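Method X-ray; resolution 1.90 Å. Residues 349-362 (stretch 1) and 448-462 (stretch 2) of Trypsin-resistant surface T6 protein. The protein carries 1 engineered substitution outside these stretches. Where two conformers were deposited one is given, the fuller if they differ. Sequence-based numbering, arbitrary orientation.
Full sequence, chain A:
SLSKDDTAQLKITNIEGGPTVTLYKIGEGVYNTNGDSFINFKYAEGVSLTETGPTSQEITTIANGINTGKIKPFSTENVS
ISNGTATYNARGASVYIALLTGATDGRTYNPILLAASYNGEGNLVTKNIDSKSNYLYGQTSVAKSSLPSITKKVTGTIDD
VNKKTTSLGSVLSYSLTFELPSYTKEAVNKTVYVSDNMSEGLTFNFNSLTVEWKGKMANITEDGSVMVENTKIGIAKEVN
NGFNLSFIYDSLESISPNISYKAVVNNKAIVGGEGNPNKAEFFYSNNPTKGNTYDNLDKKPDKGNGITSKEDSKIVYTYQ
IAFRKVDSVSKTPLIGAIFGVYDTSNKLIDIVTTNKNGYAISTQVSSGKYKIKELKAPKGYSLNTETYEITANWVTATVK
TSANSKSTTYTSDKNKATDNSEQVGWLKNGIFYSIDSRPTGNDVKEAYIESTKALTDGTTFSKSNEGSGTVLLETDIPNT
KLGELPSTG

Stretch 1 349-362: IDIVTTNKNGYAIS
Stretch 2 448-462: YIESTKALTDGTTFS

Stretch 1 is a hairpin: strand 349-353, a type I turn from Asn-355 to Gly-358, and a strand from 359. Gly-358 has phi/psi 91/-4, where a CB would jam against the preceding carbonyl. Stretch 2 runs alongside strand 349-353 in the same direction, with Thr-353 CA 5.2 Å from Ala-454 CA. The register carries on past the strand to the turn, where Lys-356 CA is 5.8 Å from Asp-457 CA. Stretch 2 then makes a type II turn, Thr-456 to Thr-459, and enters a strand at Phe-461.

No direct backbone-backbone hydrogen bond joins the stretches; two waters bridge them. Water 1 donates to Thr-353 O and Tyr-359 O (both 2.8 Å) and accepts from Leu-455 N (2.7 Å). Water 2 accepts from Thr-353 N (3.0 Å) and donates to Lys-453 O (2.9 Å).

Ile-351 and Ile-449, both mt and buried, point their CB atoms toward the opposing stretch. Trans chi2 extends Ile-449, and its CD1 makes an apolar contact with Ile-351 CB at 4.1 Å. Thr-353 (m) and Thr-452 (p) turn their hydroxyls together, and OG1 to OG1 is a 2.7 Å hydrogen bond.

Asn-355 takes chi1 77° (p) and chi2 1°. This places its amide between its own turn and stretch 2. Asn-355 OD1 accepts from Tyr-359 N at 3.2 Å and, weakly, from Asn-357 N at 2.8 Å. Asn-355 ND2 donates to Leu-455 O at 3.2 Å. Asn-357 has an off-well chi1 of -34° and chi2 122°; its OD1 receives Gly-458 N at 2.9 Å, nearly linear (169°), linking the two turns.

Tyr-359 (chi1 -76°, chi2 -66°) and Phe-461 (chi1 -67°, chi2 75°) stack face to face. Their centroids are 4.0 Å apart, the planes at 21°; Tyr-359 CG to Phe-461 CE1 is 3.3 Å. Leu-455 (tp) points toward stretch 1, and its CD2 meets Ile-361 CD1 at 3.4 Å. Ile-361 (mt) also brings CD1 obliquely to Phe-461 CZ (3.6 Å), so the aliphatic contacts adjoin the stack without being part of it.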

ATOM      1  N   ILE A 349       7.074  18.174  25.481  0.50 21.18           N
ATOM      2  CA  ILE A 349       6.850  16.949  24.724  0.50 20.89           C
ATOM      3  C   ILE A 349       6.657  15.733  25.642  0.50 19.64           C
ATOM      4  O   ILE A 349       5.807  14.878  25.387  0.50 19.26           O
ATOM      5  CB  ILE A 349       8.047  16.705  23.774  0.50 21.86           C
ATOM      6  CG1 ILE A 349       8.198  17.908  22.844  0.50 22.46           C
ATOM      7  CG2 ILE A 349       7.856  15.434  22.958  0.50 22.46           C
ATOM      8  CD1 ILE A 349       6.866  18.391  22.298  0.50 21.91           C
ATOM      9  N   ASP A 350       7.454  15.662  26.703  1.00 18.44           N
ATOM     10  CA  ASP A 350       7.486  14.498  27.583  1.00 18.26           C
ATOM     11  C   ASP A 350       8.136  14.880  28.914  1.00 17.94           C
ATOM     12  O   ASP A 350       8.817  15.921  29.010  1.00 16.26           O
ATOM     13  CB  ASP A 350       8.296  13.383  26.888  1.00 18.62           C
ATOM     14  CG  ASP A 350       8.154  12.015  27.558  1.00 17.99           C
ATOM     15  OD1 ASP A 350       7.158  11.767  28.261  1.00 18.71           O
ATOM     16  OD2 ASP A 350       9.043  11.177  27.348  1.00 17.05           O
ATOM     17  N   ILE A 351       7.907  14.038  29.921  1.00 17.69           N
ATOM     18  CA  ILE A 351       8.539  14.151  31.243  1.00 19.05           C
ATOM     19  C   ILE A 351       9.151  12.802  31.587  1.00 19.07           C
ATOM     20  O   ILE A 351       8.532  11.747  31.419  1.00 18.33           O
ATOM     21  CB  ILE A 351       7.530  14.612  32.323  1.00 19.91           C
ATOM     22  CG1 ILE A 351       7.169  16.085  32.075  1.00 21.14           C
ATOM     23  CG2 ILE A 351       8.096  14.495  33.740  1.00 20.27           C
ATOM     24  CD1 ILE A 351       5.945  16.539  32.824  1.00 22.29           C
ATOM     25  N   VAL A 352      10.389  12.831  32.048  1.00 19.53           N
ATOM     26  CA  VAL A 352      11.115  11.597  32.325  1.00 19.51           C
ATOM     27  C   VAL A 352      11.785  11.676  33.693  1.00 20.34           C
ATOM     28  O   VAL A 352      12.063  12.754  34.200  1.00 21.66           O
ATOM     29  CB  VAL A 352      12.140  11.298  31.212  1.00 18.67           C
ATOM     30  CG1 VAL A 352      11.461  11.344  29.843  1.00 19.25           C
ATOM     31  CG2 VAL A 352      13.301  12.274  31.240  1.00 19.01           C
ATOM     32  N   THR A 353      12.035  10.511  34.271  1.00 21.35           N
ATOM     33  CA  THR A 353      12.694  10.401  35.562  1.00 21.26           C
ATOM     34  C   THR A 353      13.913   9.509  35.426  1.00 20.13           C
ATOM     35  O   THR A 353      13.801   8.430  34.856  1.00 19.94           O
ATOM     36  CB  THR A 353      11.708   9.783  36.568  1.00 22.19           C
ATOM     37  OG1 THR A 353      10.608  10.675  36.737  1.00 22.51           O
ATOM     38  CG2 THR A 353      12.377   9.539  37.908  1.00 22.97           C
ATOM     39  N   THR A 354      15.081   9.932  35.930  1.00 21.09           N
ATOM     40  CA  THR A 354      16.289   9.108  35.754  1.00 21.42           C
ATOM     41  C   THR A 354      16.256   7.859  36.636  1.00 22.11           C
ATOM     42  O   THR A 354      15.684   7.864  37.723  1.00 23.24           O
ATOM     43  CB  THR A 354      17.604   9.879  35.988  1.00 22.11           C
ATOM     44  OG1 THR A 354      17.678  10.330  37.345  1.00 21.04           O
ATOM     45  CG2 THR A 354      17.721  11.081  35.030  1.00 22.65           C
ATOM     46  N   ASN A 355      16.869   6.784  36.154  1.00 23.57           N
ATOM     47  CA  ASN A 355      16.877   5.505  36.869  1.00 25.14           C
ATOM     48  C   ASN A 355      18.166   5.292  37.670  1.00 26.16           C
ATOM     49  O   ASN A 355      19.014   6.195  37.740  1.00 26.00           O
ATOM     50  CB  ASN A 355      16.610   4.363  35.888  1.00 25.41           C
ATOM     51  CG  ASN A 355      17.812   3.998  35.026  1.00 25.69           C
ATOM     52  OD1 ASN A 355      18.907   4.568  35.127  1.00 27.03           O
ATOM     53  ND2 ASN A 355      17.605   3.025  34.160  1.00 26.76           N
ATOM     54  N   LYS A 356      18.309   4.116  38.283  1.00 28.20           N
ATOM     55  CA  LYS A 356      19.507   3.778  39.070  1.00 29.10           C
ATOM     56  C   LYS A 356      20.812   4.130  38.360  1.00 29.34           C
ATOM     57  O   LYS A 356      21.761   4.622  38.979  1.00 30.03           O
ATOM     58  CB  LYS A 356      19.513   2.287  39.428  1.00 30.90           C
ATOM     59  N   ASN A 357      20.845   3.906  37.053  1.00 28.32           N
ATOM     60  CA  ASN A 357      22.060   4.078  36.259  1.00 28.84           C
ATOM     61  C   ASN A 357      22.171   5.474  35.616  1.00 26.02           C
ATOM     62  O   ASN A 357      23.040   5.700  34.779  1.00 26.03           O
ATOM     63  CB  ASN A 357      22.132   2.981  35.180  1.00 32.16           C
ATOM     64  CG  ASN A 357      21.543   1.648  35.656  1.00 35.90           C
ATOM     65  OD1 ASN A 357      20.614   1.113  35.044  1.00 40.07           O
ATOM     66  ND2 ASN A 357      22.055   1.132  36.778  1.00 38.85           N
ATOM     67  N   GLY A 358      21.299   6.405  36.010  1.00 22.90           N
ATOM     68  CA  GLY A 358      21.404   7.812  35.575  1.00 22.69           C
ATOM     69  C   GLY A 358      20.644   8.148  34.306  1.00 21.36           C
ATOM     70  O   GLY A 358      20.568   9.322  33.924  1.00 21.47           O
ATOM     71  N   TYR A 359      20.048   7.133  33.683  1.00 20.48           N
ATOM     72  CA  TYR A 359      19.545   7.228  32.309  1.00 20.87           C
ATOM     73  C   TYR A 359      18.062   7.538  32.272  1.00 19.76           C
ATOM     74  O   TYR A 359      17.314   7.077  33.127  1.00 20.53           O
ATOM     75  CB  TYR A 359      19.803   5.917  31.525  1.00 21.16           C
ATOM     76  CG  TYR A 359      21.232   5.726  31.065  1.00 21.88           C
ATOM     77  CD1 TYR A 359      21.792   6.574  30.127  1.00 22.68           C
ATOM     78  CD2 TYR A 359      22.026   4.678  31.559  1.00 23.21           C
ATOM     79  CE1 TYR A 359      23.100   6.416  29.700  1.00 22.90           C
ATOM     80  CE2 TYR A 359      23.335   4.501  31.113  1.00 23.35           C
ATOM     81  CZ  TYR A 359      23.862   5.383  30.197  1.00 23.90           C
ATOM     82  OH  TYR A 359      25.164   5.264  29.755  1.00 25.86           O
ATOM     83  N   ALA A 360      17.654   8.313  31.261  1.00 18.97           N
ATOM     84  CA  ALA A 360      16.242   8.552  30.951  1.00 17.77           C
ATOM     85  C   ALA A 360      16.029   8.490  29.429  1.00 17.69           C
ATOM     86  O   ALA A 360      16.947   8.778  28.671  1.00 17.15           O
ATOM     87  CB  ALA A 360      15.811   9.905  31.492  1.00 17.10           C
ATOM     88  N   ILE A 361      14.829   8.108  28.990  1.00 18.01           N
ATOM     89  CA  ILE A 361      14.506   8.095  27.567  1.00 18.54           C
ATOM     90  C   ILE A 361      13.134   8.719  27.316  1.00 17.47           C
ATOM     91  O   ILE A 361      12.190   8.498  28.072  1.00 17.56           O
ATOM     92  CB  ILE A 361      14.522   6.664  26.974  1.00 20.71           C
ATOM     93  CG1 ILE A 361      15.914   6.046  27.104  1.00 22.08           C
ATOM     94  CG2 ILE A 361      14.131   6.681  25.505  1.00 20.52           C
ATOM     95  CD1 ILE A 361      15.955   4.592  26.692  1.00 23.65           C
ATOM     96  N   SER A 362      13.038   9.487  26.240  1.00 16.64           N
ATOM     97  CA  SER A 362      11.800  10.167  25.877  1.00 16.16           C
ATOM     98  C   SER A 362      10.874   9.252  25.083  1.00 15.63           C
ATOM     99  O   SER A 362      11.292   8.205  24.588  1.00 16.08           O
ATOM    100  CB  SER A 362      12.113  11.383  25.030  1.00 16.44           C
ATOM    101  OG  SER A 362      12.392  11.032  23.678  1.00 16.16           O
ATOM    102  N   TYR A 448      -2.705  15.748  30.103  1.00 24.64           N
ATOM    103  CA  TYR A 448      -1.534  16.004  30.959  1.00 26.22           C
ATOM    104  C   TYR A 448      -0.862  14.686  31.293  1.00 26.20           C
ATOM    105  O   TYR A 448      -1.515  13.652  31.325  1.00 26.35           O
ATOM    106  CB  TYR A 448      -1.947  16.686  32.277  1.00 26.28           C
ATOM    107  CG  TYR A 448      -2.758  17.904  32.035  1.00 26.03           C
ATOM    108  CD1 TYR A 448      -4.140  17.818  31.883  1.00 26.57           C
ATOM    109  CD2 TYR A 448      -2.152  19.146  31.903  1.00 26.45           C
ATOM    110  CE1 TYR A 448      -4.898  18.938  31.629  1.00 27.10           C
ATOM    111  CE2 TYR A 448      -2.902  20.276  31.640  1.00 27.07           C
ATOM    112  CZ  TYR A 448      -4.276  20.163  31.507  1.00 28.01           C
ATOM    113  OH  TYR A 448      -5.031  21.280  31.247  1.00 29.97           O
ATOM    114  N   ILE A 449       0.442  14.733  31.547  1.00 27.38           N
ATOM    115  CA  ILE A 449       1.169  13.570  32.027  1.00 27.71           C
ATOM    116  C   ILE A 449       0.910  13.480  33.528  1.00 29.85           C
ATOM    117  O   ILE A 449       1.217  14.417  34.262  1.00 29.87           O
ATOM    118  CB  ILE A 449       2.677  13.690  31.744  1.00 28.03           C
ATOM    119  CG1 ILE A 449       2.918  13.744  30.224  1.00 28.01           C
ATOM    120  CG2 ILE A 449       3.436  12.533  32.389  1.00 27.71           C
ATOM    121  CD1 ILE A 449       4.306  14.189  29.829  1.00 28.23           C
ATOM    122  N   GLU A 450       0.320  12.367  33.963  1.00 32.72           N
ATOM    123  CA  GLU A 450      -0.087  12.185  35.363  1.00 35.78           C
ATOM    124  C   GLU A 450       1.033  11.609  36.210  1.00 35.85           C
ATOM    125  O   GLU A 450       1.166  11.962  37.381  1.00 36.55           O
ATOM    126  CB  GLU A 450      -1.308  11.266  35.472  1.00 38.60           C
ATOM    127  CG  GLU A 450      -1.906  11.239  36.877  1.00 42.01           C
ATOM    128  CD  GLU A 450      -3.082  10.297  37.014  1.00 43.97           C
ATOM    129  OE1 GLU A 450      -3.105   9.258  36.316  1.00 46.43           O
ATOM    130  OE2 GLU A 450      -3.977  10.599  37.836  1.00 47.47           O
ATOM    131  N   SER A 451       1.820  10.710  35.627  1.00 35.78           N
ATOM    132  CA  SER A 451       2.948  10.114  36.330  1.00 36.58           C
ATOM    133  C   SER A 451       4.006   9.644  35.332  1.00 36.68           C
ATOM    134  O   SER A 451       3.718   9.475  34.147  1.00 36.85           O
ATOM    135  CB  SER A 451       2.473   8.936  37.184  1.00 36.36           C
ATOM    136  OG  SER A 451       1.997   7.875  36.371  1.00 37.67           O
ATOM    137  N   THR A 452       5.221   9.424  35.822  1.00 37.67           N
ATOM    138  CA  THR A 452       6.302   8.887  34.994  1.00 37.81           C
ATOM    139  C   THR A 452       6.982   7.711  35.677  1.00 37.61           C
ATOM    140  O   THR A 452       7.307   7.781  36.860  1.00 38.49           O
ATOM    141  CB  THR A 452       7.375   9.949  34.700  1.00 36.80           C
ATOM    142  OG1 THR A 452       8.092  10.237  35.899  1.00 38.34           O
ATOM    143  CG2 THR A 452       6.747  11.219  34.169  1.00 36.88           C
ATOM    144  N   LYS A 453       7.193   6.641  34.914  1.00 36.06           N
ATOM    145  CA  LYS A 453       7.945   5.476  35.366  1.00 36.25           C
ATOM    146  C   LYS A 453       9.375   5.584  34.834  1.00 35.61           C
ATOM    147  O   LYS A 453       9.586   5.831  33.640  1.00 33.66           O
ATOM    148  CB  LYS A 453       7.291   4.183  34.851  1.00 34.85           C
ATOM    149  N   ALA A 454      10.356   5.414  35.713  1.00 34.70           N
ATOM    150  CA  ALA A 454      11.733   5.349  35.274  1.00 35.84           C
ATOM    151  C   ALA A 454      11.956   4.116  34.401  1.00 37.39           C
ATOM    152  O   ALA A 454      11.192   3.133  34.431  1.00 33.83           O
ATOM    153  CB  ALA A 454      12.687   5.339  36.454  1.00 36.92           C
ATOM    154  N   LEU A 455      13.017   4.202  33.612  1.00 37.69           N
ATOM    155  CA  LEU A 455      13.440   3.120  32.758  1.00 38.58           C
ATOM    156  C   LEU A 455      13.966   2.007  33.669  1.00 40.17           C
ATOM    157  O   LEU A 455      14.580   2.278  34.709  1.00 39.90           O
ATOM    158  CB  LEU A 455      14.531   3.647  31.821  1.00 39.15           C
ATOM    159  CG  LEU A 455      14.957   2.843  30.604  1.00 40.11           C
ATOM    160  CD1 LEU A 455      13.809   2.681  29.622  1.00 38.98           C
ATOM    161  CD2 LEU A 455      16.144   3.551  29.963  1.00 40.68           C
ATOM    162  N   THR A 456      13.694   0.761  33.298  1.00 41.99           N
ATOM    163  CA  THR A 456      14.149  -0.389  34.079  1.00 42.41           C
ATOM    164  C   THR A 456      15.651  -0.327  34.338  1.00 40.60           C
ATOM    165  O   THR A 456      16.437  -0.067  33.425  1.00 40.00           O
ATOM    166  CB  THR A 456      13.824  -1.710  33.357  1.00 43.70           C
ATOM    167  OG1 THR A 456      12.434  -1.723  33.008  1.00 45.33           O
ATOM    168  CG2 THR A 456      14.126  -2.895  34.246  1.00 44.10           C
ATOM    169  N   ASP A 457      16.038  -0.539  35.589  1.00 40.30           N
ATOM    170  CA  ASP A 457      17.444  -0.613  35.944  1.00 41.39           C
ATOM    171  C   ASP A 457      18.097  -1.711  35.097  1.00 41.82           C
ATOM    172  O   ASP A 457      17.464  -2.738  34.817  1.00 43.79           O
ATOM    173  CB  ASP A 457      17.625  -0.895  37.437  1.00 20.00           C
ATOM    174  N   GLY A 458      19.334  -1.475  34.655  1.00 39.43           N
ATOM    175  CA  GLY A 458      20.064  -2.436  33.808  1.00 38.76           C
ATOM    176  C   GLY A 458      19.717  -2.393  32.322  1.00 38.10           C
ATOM    177  O   GLY A 458      20.118  -3.275  31.562  1.00 37.37           O
ATOM    178  N   THR A 459      18.956  -1.383  31.906  1.00 36.20           N
ATOM    179  CA  THR A 459      18.763  -1.101  30.492  1.00 35.71           C
ATOM    180  C   THR A 459      20.093  -0.614  29.942  1.00 34.77           C
ATOM    181  O   THR A 459      20.732   0.240  30.547  1.00 34.75           O
ATOM    182  CB  THR A 459      17.691  -0.020  30.302  1.00 35.54           C
ATOM    183  OG1 THR A 459      16.436  -0.517  30.789  1.00 37.05           O
ATOM    184  CG2 THR A 459      17.559   0.361  28.850  1.00 35.21           C
ATOM    185  N   THR A 460      20.537  -1.176  28.822  1.00 34.52           N
ATOM    186  CA  THR A 460      21.830  -0.801  28.269  1.00 34.00           C
ATOM    187  C   THR A 460      21.673   0.182  27.133  1.00 32.64           C
ATOM    188  O   THR A 460      20.611   0.286  26.532  1.00 33.57           O
ATOM    189  CB  THR A 460      22.612  -2.027  27.746  1.00 35.07           C
ATOM    190  OG1 THR A 460      21.873  -2.655  26.688  1.00 37.32           O
ATOM    191  CG2 THR A 460      22.859  -3.016  28.860  1.00 34.30           C
ATOM    192  N   PHE A 461      22.768   0.881  26.853  1.00 32.39           N
ATOM    193  CA  PHE A 461      22.883   1.844  25.784  1.00 32.32           C
ATOM    194  C   PHE A 461      24.207   1.572  25.073  1.00 35.00           C
ATOM    195  O   PHE A 461      25.268   1.802  25.646  1.00 34.31           O
ATOM    196  CB  PHE A 461      22.905   3.262  26.376  1.00 30.48           C
ATOM    197  CG  PHE A 461      21.608   3.668  27.019  1.00 28.90           C
ATOM    198  CD1 PHE A 461      21.244   3.163  28.262  1.00 27.82           C
ATOM    199  CD2 PHE A 461      20.739   4.554  26.372  1.00 27.46           C
ATOM    200  CE1 PHE A 461      20.049   3.523  28.851  1.00 27.21           C
ATOM    201  CE2 PHE A 461      19.540   4.919  26.964  1.00 26.92           C
ATOM    202  CZ  PHE A 461      19.198   4.401  28.202  1.00 26.61           C
ATOM    203  N   SER A 462      24.161   1.069  23.843  1.00 36.28           N
ATOM    204  CA  SER A 462      25.395   0.818  23.105  1.00 37.94           C
ATOM    205  C   SER A 462      25.475   1.681  21.848  1.00 38.13           C
ATOM    206  O   SER A 462      24.495   1.815  21.114  1.00 40.41           O
ATOM    207  CB  SER A 462      25.542  -0.667  22.772  1.00 38.36           C
ATOM    208  OG  SER A 462      24.291  -1.261  22.499  1.00 40.17           O
TER
HETATM  209  O   HOH W   1      14.658   6.285  33.360  1.00 23.48           O
HETATM  210  O   HOH W   2      11.022   8.182  32.716  1.00 23.59           O